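PDB 7MCM: enoyl-CoA hydratase from Mycolicibacterium smegmatis, which probably catalyses the reversible hydration of (2E)-enoyl-CoA thioesters to (3S)-3-hydroxyacyl-CoA, a step of fatty acid metabolism. Local coordinates for residues S53-T58 against V107-A112; L130-E135 against P199-L204; A111-A116 against E135-A140; W156-A161 against W185-E190. All coordinates share one frame; numbering follows the deposited sequence. Where two conformers were deposited one is given.

Contact 1 of 4, residues S53-T58 against V107-A112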
loop_
_atom_site.group_PDB
_atom_site.type_symbol
_atom_site.label_atom_id
_atom_site.label_comp_id
_atom_site.label_asym_id
_atom_site.label_seq_id
_atom_site.Cartn_x
_atom_site.Cartn_y
_atom_site.Cartn_z
ATOM N N SER B 53 10.705 -1.883 -30.072
ATOM C CA SER B 53 10.607 -0.810 -29.091
ATOM C C SER B 53 9.202 -0.266 -28.884
ATOM O O SER B 53 8.967 0.385 -27.865
ATOM C CB SER B 53 11.521 0.367 -29.480
ATOM O OG SER B 53 12.879 0.069 -29.217
ATOM N N VAL B 54 8.282 -0.467 -29.826
ATOM C CA VAL B 54 6.921 0.067 -29.741
ATOM C C VAL B 54 5.982 -0.929 -30.406
ATOM O O VAL B 54 6.330 -1.526 -31.431
ATOM C CB VAL B 54 6.784 1.446 -30.430
ATOM C CG1 VAL B 54 5.432 2.067 -30.115
ATOM C CG2 VAL B 54 7.897 2.385 -30.039
ATOM N N VAL B 55 4.787 -1.087 -29.831
ATOM C CA VAL B 55 3.684 -1.838 -30.437
ATOM C C VAL B 55 2.542 -0.866 -30.682
ATOM O O VAL B 55 2.213 -0.058 -29.806
ATOM C CB VAL B 55 3.217 -3.016 -29.552
ATOM C CG1 VAL B 55 1.847 -3.569 -30.006
ATOM C CG2 VAL B 55 4.237 -4.130 -29.563
ATOM N N ILE B 56 1.982 -0.908 -31.890
ATOM C CA ILE B 56 0.717 -0.253 -32.213
ATOM C C ILE B 56 -0.369 -1.327 -32.242
ATOM O O ILE B 56 -0.287 -2.280 -33.026
ATOM C CB ILE B 56 0.777 0.469 -33.565
ATOM C CG1 ILE B 56 1.786 1.630 -33.543
ATOM C CG2 ILE B 56 -0.629 0.923 -33.964
ATOM C CD1 ILE B 56 2.054 2.226 -34.939
ATOM N N LEU B 57 -1.399 -1.169 -31.419
ATOM C CA LEU B 57 -2.502 -2.126 -31.348
ATOM C C LEU B 57 -3.740 -1.514 -31.989
ATOM O O LEU B 57 -4.159 -0.420 -31.611
ATOM C CB LEU B 57 -2.793 -2.523 -29.899
ATOM C CG LEU B 57 -3.987 -3.458 -29.664
ATOM C CD1 LEU B 57 -3.757 -4.828 -30.316
ATOM C CD2 LEU B 57 -4.242 -3.581 -28.167
ATOM N N THR B 58 -4.330 -2.221 -32.953
ATOM C CA THR B 58 -5.456 -1.674 -33.692
ATOM C C THR B 58 -6.335 -2.837 -34.153
ATOM O O THR B 58 -5.995 -4.007 -33.963
ATOM C CB THR B 58 -4.953 -0.815 -34.861
ATOM O OG1 THR B 58 -5.995 0.031 -35.346
ATOM C CG2 THR B 58 -4.430 -1.682 -35.987
ATOM N N VAL B 107 7.394 -3.394 -23.768
ATOM C CA VAL B 107 7.470 -2.308 -24.738
ATOM C C VAL B 107 6.204 -1.467 -24.625
ATOM O O VAL B 107 5.133 -1.994 -24.285
ATOM C CB VAL B 107 7.697 -2.833 -26.172
ATOM C CG1 VAL B 107 8.771 -3.933 -26.187
ATOM C CG2 VAL B 107 6.433 -3.323 -26.782
ATOM N N PRO B 108 6.299 -0.156 -24.869
ATOM C CA PRO B 108 5.100 0.690 -24.896
ATOM C C PRO B 108 4.114 0.228 -25.960
ATOM O O PRO B 108 4.507 -0.209 -27.045
ATOM C CB PRO B 108 5.648 2.083 -25.225
ATOM C CG PRO B 108 7.120 2.010 -25.040
ATOM C CD PRO B 108 7.547 0.593 -25.060
ATOM N N VAL B 109 2.823 0.348 -25.640
ATOM C CA VAL B 109 1.730 -0.042 -26.528
ATOM C C VAL B 109 0.849 1.172 -26.793
ATOM O O VAL B 109 0.294 1.764 -25.859
ATOM C CB VAL B 109 0.892 -1.192 -25.944
ATOM C CG1 VAL B 109 -0.203 -1.565 -26.919
ATOM C CG2 VAL B 109 1.767 -2.421 -25.663
ATOM N N ILE B 110 0.682 1.513 -28.065
ATOM C CA ILE B 110 -0.214 2.583 -28.494
ATOM C C ILE B 110 -1.498 1.946 -29.022
ATOM O O ILE B 110 -1.454 1.152 -29.966
ATOM C CB ILE B 110 0.454 3.454 -29.571
ATOM C CG1 ILE B 110 1.642 4.219 -28.987
ATOM C CG2 ILE B 110 -0.539 4.429 -30.211
ATOM C CD1 ILE B 110 2.649 4.606 -30.089
ATOM N N ALA B 111 -2.647 2.274 -28.417
ATOM C CA ALA B 111 -3.934 1.832 -28.964
ATOM C C ALA B 111 -4.368 2.805 -30.053
ATOM O O ALA B 111 -4.579 3.993 -29.779
ATOM C CB ALA B 111 -5.006 1.766 -27.869
ATOM N N ALA B 112 -4.482 2.321 -31.288
ATOM C CA ALA B 112 -5.009 3.129 -32.384
ATOM C C ALA B 112 -6.455 2.684 -32.582
ATOM O O ALA B 112 -6.744 1.719 -33.286
ATOM C CB ALA B 112 -4.156 2.976 -33.643
#
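Val-107 meets Val-55 through one methyl each, CG2 to CG2 at 3.6 Å, the two side chains crossing at about a right angle. That methyl of Val-107 sits between its own backbone N and carbonyl carbon (chi1 -44° to CG1), the branch that faces Val-55. Pro-108 has no N-H to give; its ring CD rests against Ser-53 O at 3.2 Å, while its carbonyl opens the ladder by accepting Val-55 N at 2.9 Å. Val-109 spreads its two methyls over the far strand, CG1 against Leu-57 CB and CG2 against Val-55 CB, and its N-H turns the other way to Asp-129. With this residue regular pairing begins: strands 54-59 and 109-113 are parallel neighbours in the large sheet of the crotonase fold. Ile-110 is gripped at both ends of its backbone. Its N donates to Val-55 O at 2.8 Å and its O accepts Leu-57 N at 2.7 Å, the latter N-H pointing almost straight at the oxygen (173°). On the opposite face from Val-109, the one covered by helix 197-209, Ile-110 CD1 touches Val-54 CG1 at 3.8 Å. Ala-111 turns its CA hydrogen to Leu-57 O, its N and O pairing with Leu-130 and Ile-132. Ala-112 N donates to that same oxygen, and its carbonyl takes the hydroxyl of Thr-58 in the carbonyl plane, Ala-112 O to Thr-58 OG1 measuring 2.8 Å.

Contact 2 of 4, residues L130-E135 against P199-L204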
loop_
_atom_site.group_PDB
_atom_site.type_symbol
_atom_site.label_atom_id
_atom_site.label_comp_id
_atom_site.label_asym_id
_atom_site.label_seq_id
_atom_site.Cartn_x
_atom_site.Cartn_y
_atom_site.Cartn_z
ATOM N N LEU B 130 -0.886 4.569 -24.358
ATOM C CA LEU B 130 -1.320 5.778 -25.046
ATOM C C LEU B 130 -2.486 5.398 -25.931
ATOM O O LEU B 130 -2.486 4.306 -26.498
ATOM C CB LEU B 130 -0.206 6.380 -25.930
ATOM C CG LEU B 130 1.028 6.928 -25.232
ATOM C CD1 LEU B 130 2.054 7.397 -26.225
ATOM C CD2 LEU B 130 0.561 8.088 -24.395
ATOM N N ARG B 131 -3.469 6.291 -26.057
ATOM C CA ARG B 131 -4.587 6.078 -26.966
ATOM C C ARG B 131 -4.715 7.249 -27.920
ATOM O O ARG B 131 -4.617 8.408 -27.511
ATOM C CB ARG B 131 -5.905 5.914 -26.224
ATOM C CG ARG B 131 -6.131 4.557 -25.611
ATOM C CD ARG B 131 -7.020 4.701 -24.367
ATOM N NE ARG B 131 -6.376 5.517 -23.348
ATOM C CZ ARG B 131 -5.378 5.081 -22.594
ATOM N NH1 ARG B 131 -4.889 3.855 -22.745
ATOM N NH2 ARG B 131 -4.862 5.885 -21.670
ATOM N N ILE B 132 -4.925 6.934 -29.199
ATOM C CA ILE B 132 -5.412 7.885 -30.185
ATOM C C ILE B 132 -6.569 7.209 -30.906
ATOM O O ILE B 132 -6.679 5.979 -30.922
ATOM C CB ILE B 132 -4.313 8.325 -31.179
ATOM C CG1 ILE B 132 -3.840 7.141 -32.000
ATOM C CG2 ILE B 132 -3.115 8.908 -30.452
ATOM C CD1 ILE B 132 -2.804 7.518 -33.052
ATOM N N ALA B 133 -7.437 8.020 -31.518
ATOM C CA ALA B 133 -8.691 7.495 -32.049
ATOM C C ALA B 133 -9.032 8.111 -33.392
ATOM O O ALA B 133 -8.694 9.266 -33.673
ATOM C CB ALA B 133 -9.870 7.736 -31.086
ATOM N N ALA B 134 -9.714 7.314 -34.218
ATOM C CA ALA B 134 -10.385 7.794 -35.418
ATOM C C ALA B 134 -11.669 8.525 -35.046
ATOM O O ALA B 134 -12.273 8.265 -34.004
ATOM C CB ALA B 134 -10.730 6.635 -36.360
ATOM N N GLU B 135 -12.100 9.428 -35.939
ATOM C CA GLU B 135 -13.329 10.177 -35.697
ATOM C C GLU B 135 -14.543 9.265 -35.561
ATOM O O GLU B 135 -15.524 9.648 -34.918
ATOM C CB GLU B 135 -13.558 11.205 -36.816
ATOM C CG GLU B 135 -12.539 12.351 -36.804
ATOM C CD GLU B 135 -12.776 13.391 -37.885
ATOM O OE1 GLU B 135 -13.599 13.145 -38.792
ATOM O OE2 GLU B 135 -12.138 14.462 -37.827
ATOM N N PRO B 199 -1.309 6.482 -39.989
ATOM C CA PRO B 199 -0.182 7.422 -40.123
ATOM C C PRO B 199 0.147 8.177 -38.844
ATOM O O PRO B 199 1.329 8.357 -38.525
ATOM C CB PRO B 199 -0.657 8.365 -41.233
ATOM C CG PRO B 199 -1.476 7.501 -42.101
ATOM C CD PRO B 199 -2.204 6.562 -41.162
ATOM N N ALA B 200 -0.862 8.621 -38.090
ATOM C CA ALA B 200 -0.577 9.305 -36.833
ATOM C C ALA B 200 -0.008 8.349 -35.795
ATOM O O ALA B 200 0.873 8.725 -35.011
ATOM C CB ALA B 200 -1.838 9.968 -36.291
ATOM N N ALA B 201 -0.510 7.117 -35.759
ATOM C CA ALA B 201 0.010 6.149 -34.801
ATOM C C ALA B 201 1.477 5.857 -35.076
ATOM O O ALA B 201 2.283 5.741 -34.143
ATOM C CB ALA B 201 -0.809 4.862 -34.851
ATOM N N HIS B 202 1.850 5.774 -36.354
ATOM C CA HIS B 202 3.250 5.544 -36.692
ATOM C C HIS B 202 4.119 6.761 -36.390
ATOM O O HIS B 202 5.276 6.604 -35.989
ATOM C CB HIS B 202 3.382 5.132 -38.155
ATOM C CG HIS B 202 3.066 3.692 -38.392
ATOM N ND1 HIS B 202 3.962 2.683 -38.113
ATOM C CD2 HIS B 202 1.941 3.087 -38.839
ATOM C CE1 HIS B 202 3.413 1.518 -38.407
ATOM N NE2 HIS B 202 2.185 1.735 -38.843
ATOM N N ARG B 203 3.616 7.977 -36.617
ATOM C CA ARG B 203 4.401 9.149 -36.230
ATOM C C ARG B 203 4.666 9.140 -34.728
ATOM O O ARG B 203 5.803 9.335 -34.285
ATOM C CB ARG B 203 3.690 10.439 -36.637
ATOM C CG ARG B 203 3.782 10.765 -38.102
ATOM C CD ARG B 203 3.268 12.169 -38.381
ATOM N NE ARG B 203 1.857 12.306 -38.024
ATOM C CZ ARG B 203 0.848 12.149 -38.870
ATOM N NH1 ARG B 203 1.052 11.822 -40.138
ATOM N NH2 ARG B 203 -0.396 12.341 -38.440
ATOM N N LEU B 204 3.632 8.867 -33.929
ATOM C CA LEU B 204 3.801 8.798 -32.482
ATOM C C LEU B 204 4.761 7.675 -32.084
ATOM O O LEU B 204 5.628 7.867 -31.226
ATOM C CB LEU B 204 2.436 8.612 -31.810
ATOM C CG LEU B 204 2.411 8.537 -30.279
ATOM C CD1 LEU B 204 3.032 9.781 -29.654
ATOM C CD2 LEU B 204 0.964 8.321 -29.765
#
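Leu-130 and Ile-132 press against Ala-200, Ala-201 and Leu-204 where helix 197-209 packs on the large sheet of the crotonase fold, a helix-on-sheet layer in which the two elements run nearly antiparallel. The short segment axes run at 158° to each other, 9.5 Å apart at closest, and the join is apolar packing, with no hydrogen bond across it. Ile-132 carries most of it. Its CG1 stands between the backbone N and the carbonyl carbon (chi1 64°), and from there the chain extends to put CD1 against the helix backbone, 3.6 Å from Ala-201 N. The same methyl lies 3.8 Å from Ala-201 CB and also touches Ala-200 CB, lying over both alanines and the backbone between them. One turn on, Leu-204 has CG anti to its backbone N and brings a single branch, CD2, down to the strand. That methyl is shared: Leu-130 CD1 meets it obliquely at 3.8 Å, and Ile-132 CG2 passes it at 4.2 Å, the two side chains running past one another, antiparallel. Arg-131 points away from the helix, its guanidinium bonded to the carbonyls of Ala-125, Cys-128 and Leu-187. Neighbours continue the layer on both flanks, Leu-204 resting on Ile-110 and Ala-201 on Ala-112 of strand 109-113, while Ala-200 and Ile-132 touch Leu-192 of strand 191-192.

Contact 3 of 4, residues A111-A116 against E135-A140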
loop_
_atom_site.group_PDB
_atom_site.type_symbol
_atom_site.label_atom_id
_atom_site.label_comp_id
_atom_site.label_asym_id
_atom_site.label_seq_id
_atom_site.Cartn_x
_atom_site.Cartn_y
_atom_site.Cartn_z
ATOM N N ALA B 111 -2.647 2.274 -28.417
ATOM C CA ALA B 111 -3.934 1.832 -28.964
ATOM C C ALA B 111 -4.368 2.805 -30.053
ATOM O O ALA B 111 -4.579 3.993 -29.779
ATOM C CB ALA B 111 -5.006 1.766 -27.869
ATOM N N ALA B 112 -4.482 2.321 -31.288
ATOM C CA ALA B 112 -5.009 3.129 -32.384
ATOM C C ALA B 112 -6.455 2.684 -32.582
ATOM O O ALA B 112 -6.744 1.719 -33.286
ATOM C CB ALA B 112 -4.156 2.976 -33.643
ATOM N N VAL B 113 -7.373 3.381 -31.916
ATOM C CA VAL B 113 -8.757 2.937 -31.818
ATOM C C VAL B 113 -9.469 3.401 -33.087
ATOM O O VAL B 113 -9.821 4.575 -33.234
ATOM C CB VAL B 113 -9.423 3.460 -30.541
ATOM C CG1 VAL B 113 -10.825 2.862 -30.364
ATOM C CG2 VAL B 113 -8.532 3.112 -29.329
ATOM N N ASN B 114 -9.696 2.464 -34.009
ATOM C CA ASN B 114 -10.223 2.762 -35.333
ATOM C C ASN B 114 -11.745 2.711 -35.403
ATOM O O ASN B 114 -12.317 3.079 -36.438
ATOM C CB ASN B 114 -9.640 1.771 -36.346
ATOM C CG ASN B 114 -9.900 0.331 -35.948
ATOM O OD1 ASN B 114 -9.398 -0.138 -34.924
ATOM N ND2 ASN B 114 -10.708 -0.372 -36.736
ATOM N N GLY B 115 -12.410 2.256 -34.351
ATOM C CA GLY B 115 -13.857 2.136 -34.376
ATOM C C GLY B 115 -14.370 1.767 -33.010
ATOM O O GLY B 115 -13.710 2.058 -32.013
ATOM N N ALA B 116 -15.534 1.123 -32.952
ATOM C CA ALA B 116 -16.135 0.735 -31.688
ATOM C C ALA B 116 -15.162 -0.037 -30.807
ATOM O O ALA B 116 -14.530 -1.001 -31.244
ATOM C CB ALA B 116 -17.383 -0.115 -31.949
ATOM N N GLU B 135 -12.100 9.428 -35.939
ATOM C CA GLU B 135 -13.329 10.177 -35.697
ATOM C C GLU B 135 -14.543 9.265 -35.561
ATOM O O GLU B 135 -15.524 9.648 -34.918
ATOM C CB GLU B 135 -13.558 11.205 -36.816
ATOM C CG GLU B 135 -12.539 12.351 -36.804
ATOM C CD GLU B 135 -12.776 13.391 -37.885
ATOM O OE1 GLU B 135 -13.599 13.145 -38.792
ATOM O OE2 GLU B 135 -12.138 14.462 -37.827
ATOM N N SER B 136 -14.500 8.061 -36.121
ATOM C CA SER B 136 -15.631 7.152 -36.005
ATOM C C SER B 136 -15.517 6.226 -34.802
ATOM O O SER B 136 -16.418 5.416 -34.569
ATOM C CB SER B 136 -15.781 6.338 -37.297
ATOM O OG SER B 136 -14.659 5.499 -37.508
ATOM N N ALA B 137 -14.460 6.351 -34.008
ATOM C CA ALA B 137 -14.334 5.518 -32.827
ATOM C C ALA B 137 -15.304 5.963 -31.738
ATOM O O ALA B 137 -15.731 7.121 -31.676
ATOM C CB ALA B 137 -12.909 5.566 -32.282
ATOM N N PHE B 138 -15.639 5.021 -30.860
ATOM C CA PHE B 138 -16.335 5.338 -29.626
ATOM C C PHE B 138 -16.027 4.257 -28.605
ATOM O O PHE B 138 -15.553 3.168 -28.943
ATOM C CB PHE B 138 -17.847 5.499 -29.829
ATOM C CG PHE B 138 -18.549 4.257 -30.270
ATOM C CD1 PHE B 138 -19.041 3.358 -29.334
ATOM C CD2 PHE B 138 -18.745 4.000 -31.615
ATOM C CE1 PHE B 138 -19.706 2.214 -29.732
ATOM C CE2 PHE B 138 -19.420 2.855 -32.032
ATOM C CZ PHE B 138 -19.905 1.963 -31.085
ATOM N N PHE B 139 -16.278 4.589 -27.340
ATOM C CA PHE B 139 -15.966 3.731 -26.211
ATOM C C PHE B 139 -17.233 3.480 -25.406
ATOM O O PHE B 139 -18.092 4.360 -25.286
ATOM C CB PHE B 139 -14.896 4.365 -25.305
ATOM C CG PHE B 139 -13.611 4.681 -26.014
ATOM C CD1 PHE B 139 -13.511 5.809 -26.820
ATOM C CD2 PHE B 139 -12.506 3.850 -25.885
ATOM C CE1 PHE B 139 -12.324 6.102 -27.497
ATOM C CE2 PHE B 139 -11.321 4.142 -26.544
ATOM C CZ PHE B 139 -11.232 5.273 -27.350
ATOM N N ALA B 140 -17.361 2.272 -24.875
ATOM C CA ALA B 140 -18.497 1.957 -24.019
ATOM C C ALA B 140 -18.062 0.913 -23.009
ATOM O O ALA B 140 -17.677 -0.203 -23.384
ATOM C CB ALA B 140 -19.706 1.462 -24.823
HETATM O O HOH W 1 -15.023 2.615 -37.753
#
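The ring of Phe-138 takes Ala-116 over one face in a CH-pi contact, Ala-116 CA standing 4.0 Å from the ring centroid and 15° off the normal. Ala-116 CB reaches farther out toward the rim, 3.4 Å from Phe-138 CZ. Phe-138 CG lies between its backbone N and carbonyl carbon (chi1 64°), a rotation that folds the ring back to this neighbour. Phe-139, next along the chain, goes elsewhere: it meets Val-113 tip to tip, its CZ 3.9 Å from Val-113 CG1 and almost as near to CG2. Between the two aromatic contacts the backbones come very close, Gly-115 CA lying 3.8 Å from Ala-137 CA. Ala-137 fills the place with its methyl, CB sitting 3.4 Å from Val-113 O and also against Gly-115 O and Val-113 CG1. No direct hydrogen bond crosses the contact. At the solvent-side end a water bridges instead, donating to Asn-114 O at 3.0 Å. Ser-136 OG lies within bonding reach of this water, at 2.9 Å, and of Asp-194 OD2, which would compete for its one hydrogen. The Asn-114 amide is held by Gly-59 N and Phe-63 O. Here two strands leave the large sheet, 109-113 and 130-134, and their continuations 116-118 and 138-140 run side by side in a smaller three-stranded sheet, as in the turns of the crotonase spiral. Helix 120-127 covers Phe-139 through Cys-122 and Ala-125, while Phe-138 touches Ile-118.

Contact 4 of 4, residues W156-A161 against W185-E190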
loop_
_atom_site.group_PDB
_atom_site.type_symbol
_atom_site.label_atom_id
_atom_site.label_comp_id
_atom_site.label_asym_id
_atom_site.label_seq_id
_atom_site.Cartn_x
_atom_site.Cartn_y
_atom_site.Cartn_z
ATOM N N TRP B 156 -10.026 -0.749 -12.734
ATOM C CA TRP B 156 -8.757 -0.245 -12.207
ATOM C C TRP B 156 -8.112 0.748 -13.170
ATOM O O TRP B 156 -7.618 1.801 -12.744
ATOM C CB TRP B 156 -7.822 -1.416 -11.904
ATOM C CG TRP B 156 -6.596 -1.072 -11.086
ATOM C CD1 TRP B 156 -6.484 -1.063 -9.727
ATOM C CD2 TRP B 156 -5.300 -0.735 -11.596
ATOM N NE1 TRP B 156 -5.205 -0.720 -9.357
ATOM C CE2 TRP B 156 -4.457 -0.512 -10.488
ATOM C CE3 TRP B 156 -4.777 -0.586 -12.880
ATOM C CZ2 TRP B 156 -3.105 -0.162 -10.627
ATOM C CZ3 TRP B 156 -3.430 -0.233 -13.020
ATOM C CH2 TRP B 156 -2.616 -0.022 -11.900
ATOM N N PHE B 157 -8.163 0.463 -14.475
ATOM C CA PHE B 157 -7.481 1.288 -15.468
ATOM C C PHE B 157 -8.283 2.528 -15.857
ATOM O O PHE B 157 -7.701 3.585 -16.111
ATOM C CB PHE B 157 -7.185 0.452 -16.713
ATOM C CG PHE B 157 -6.169 -0.628 -16.488
ATOM C CD1 PHE B 157 -4.814 -0.346 -16.573
ATOM C CD2 PHE B 157 -6.558 -1.919 -16.203
ATOM C CE1 PHE B 157 -3.870 -1.334 -16.365
ATOM C CE2 PHE B 157 -5.609 -2.911 -15.997
ATOM C CZ PHE B 157 -4.273 -2.611 -16.078
ATOM N N LEU B 158 -9.612 2.439 -15.909
ATOM C CA LEU B 158 -10.385 3.553 -16.448
ATOM C C LEU B 158 -10.248 4.826 -15.614
ATOM O O LEU B 158 -10.069 5.905 -16.210
ATOM C CB LEU B 158 -11.861 3.139 -16.616
ATOM C CG LEU B 158 -12.753 4.155 -17.341
ATOM C CD1 LEU B 158 -12.220 4.486 -18.749
ATOM C CD2 LEU B 158 -14.195 3.631 -17.452
ATOM N N PRO B 159 -10.302 4.795 -14.279
ATOM C CA PRO B 159 -10.124 6.054 -13.537
ATOM C C PRO B 159 -8.762 6.661 -13.763
ATOM O O PRO B 159 -8.615 7.890 -13.710
ATOM C CB PRO B 159 -10.309 5.640 -12.068
ATOM C CG PRO B 159 -10.993 4.355 -12.111
ATOM C CD PRO B 159 -10.554 3.671 -13.368
ATOM N N ARG B 160 -7.749 5.836 -14.012
ATOM C CA ARG B 160 -6.427 6.386 -14.258
ATOM C C ARG B 160 -6.302 6.996 -15.646
ATOM O O ARG B 160 -5.332 7.711 -15.898
ATOM C CB ARG B 160 -5.382 5.299 -14.010
ATOM C CG ARG B 160 -5.328 4.944 -12.523
ATOM C CD ARG B 160 -4.995 3.490 -12.258
ATOM N NE ARG B 160 -4.729 3.270 -10.839
ATOM C CZ ARG B 160 -5.631 2.872 -9.951
ATOM N NH1 ARG B 160 -6.873 2.576 -10.302
ATOM N NH2 ARG B 160 -5.279 2.778 -8.673
ATOM N N ALA B 161 -7.280 6.774 -16.526
ATOM C CA ALA B 161 -7.322 7.421 -17.828
ATOM C C ALA B 161 -8.179 8.676 -17.836
ATOM O O ALA B 161 -7.838 9.645 -18.520
ATOM C CB ALA B 161 -7.852 6.453 -18.898
ATOM N N TRP B 185 -12.149 14.389 -22.477
ATOM C CA TRP B 185 -11.919 13.797 -21.167
ATOM C C TRP B 185 -10.499 13.280 -20.982
ATOM O O TRP B 185 -10.131 12.912 -19.861
ATOM C CB TRP B 185 -12.897 12.641 -20.913
ATOM C CG TRP B 185 -14.340 13.039 -20.842
ATOM C CD1 TRP B 185 -14.859 14.306 -20.911
ATOM C CD2 TRP B 185 -15.462 12.151 -20.673
ATOM N NE1 TRP B 185 -16.234 14.260 -20.791
ATOM C CE2 TRP B 185 -16.626 12.948 -20.648
ATOM C CE3 TRP B 185 -15.590 10.757 -20.538
ATOM C CZ2 TRP B 185 -17.905 12.398 -20.501
ATOM C CZ3 TRP B 185 -16.858 10.213 -20.388
ATOM C CH2 TRP B 185 -18.001 11.031 -20.381
ATOM N N GLY B 186 -9.675 13.292 -22.023
ATOM C CA GLY B 186 -8.358 12.706 -21.894
ATOM C C GLY B 186 -8.335 11.202 -22.044
ATOM O O GLY B 186 -7.302 10.579 -21.764
ATOM N N LEU B 187 -9.451 10.591 -22.442
ATOM C CA LEU B 187 -9.434 9.161 -22.731
ATOM C C LEU B 187 -8.501 8.856 -23.903
ATOM O O LEU B 187 -7.821 7.824 -23.905
ATOM C CB LEU B 187 -10.855 8.675 -23.007
ATOM C CG LEU B 187 -11.147 7.188 -23.233
ATOM C CD1 LEU B 187 -10.414 6.329 -22.211
ATOM C CD2 LEU B 187 -12.653 6.941 -23.146
ATOM N N VAL B 188 -8.426 9.762 -24.887
ATOM C CA VAL B 188 -7.474 9.681 -25.989
ATOM C C VAL B 188 -6.725 11.007 -26.089
ATOM O O VAL B 188 -7.197 12.056 -25.639
ATOM C CB VAL B 188 -8.147 9.360 -27.343
ATOM C CG1 VAL B 188 -8.974 8.087 -27.259
ATOM C CG2 VAL B 188 -8.998 10.537 -27.810
ATOM N N ASN B 189 -5.533 10.944 -26.692
ATOM C CA ASN B 189 -4.657 12.103 -26.834
ATOM C C ASN B 189 -4.897 12.876 -28.121
ATOM O O ASN B 189 -4.572 14.065 -28.187
ATOM C CB ASN B 189 -3.189 11.669 -26.801
ATOM C CG ASN B 189 -2.724 11.251 -25.418
ATOM O OD1 ASN B 189 -3.506 11.223 -24.469
ATOM N ND2 ASN B 189 -1.435 10.915 -25.300
ATOM N N GLU B 190 -5.410 12.227 -29.162
ATOM C CA GLU B 190 -5.738 12.946 -30.381
ATOM C C GLU B 190 -6.776 12.153 -31.162
ATOM O O GLU B 190 -6.910 10.933 -31.017
ATOM C CB GLU B 190 -4.495 13.238 -31.244
ATOM C CG GLU B 190 -3.636 12.048 -31.573
ATOM C CD GLU B 190 -2.358 12.403 -32.343
ATOM O OE1 GLU B 190 -2.351 13.426 -33.066
ATOM O OE2 GLU B 190 -1.361 11.653 -32.231
#
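Leu-187 directs one methyl, CD1, at two residues of helix 154-162, Ala-161 and Leu-158, just after a Schellman motif ends helix 179-185 at Gly-186. The turn comes directly before Leu-187: Gly-186 has a positive phi of 81°, with backbone angles at which a CB would collide with the carbonyl oxygen of Trp-185. Leu-187 CG is anti to the backbone N (chi1 -175°), which extends the side chain to its partners although its first bond does not aim at them. Ala-161 points its methyl toward this segment, CB lying 4.2 Å from Leu-187 CD1. Leu-158, three residues earlier on the same helical side, comes in from the flank with its branch tip, CD1 to Leu-187 CD1 at 4.3 Å. Both leucines also rest on Val-126 of helix 120-127, so the touch belongs to a wider apolar layer in the crotonase fold. Helix 154-162 also meets a third subunit: Trp-156 NE1 bonds Ala-229 O there and Phe-157 packs on Leu-231 of that subunit. In one of two modelled conformers, and so tentatively, the Arg-160 guanidinium lies over a face of the Trp-156 indole while NH1 donates to Trp-156 O. Pro-159 kinks the helix because it has no N-H to return to the turn before. No hydrogen bond crosses the contact, and the closest polar pair is two acceptors, Ala-161 O and Gly-186 O, 3.4 Å apart.

In the fold
Contacts 1, 2 and 3 all reach one sheet: between centres, contacts 1 and 2 are about 10 Å apart, 2 and 3 about 11 Å, and 1 and 3 about 15 Å. Strand 109-113 is used by contacts 1 and 3 and neighbours strand 130-134 of contact 2. Contact 4 is about 16 Å from contact 1 and about 13 Å from contact 3, between centres; it joins contact 2 through Arg-131 and Leu-187 and contact 3 through Phe-139. Along the chain contact 1 closes first, contacts 2 and 3 interlock, and contact 4 is nested within the loop that contact 2 closes. The crotonase core is thus tied across distant sequence, from sheet to helices and outward to the oligomer.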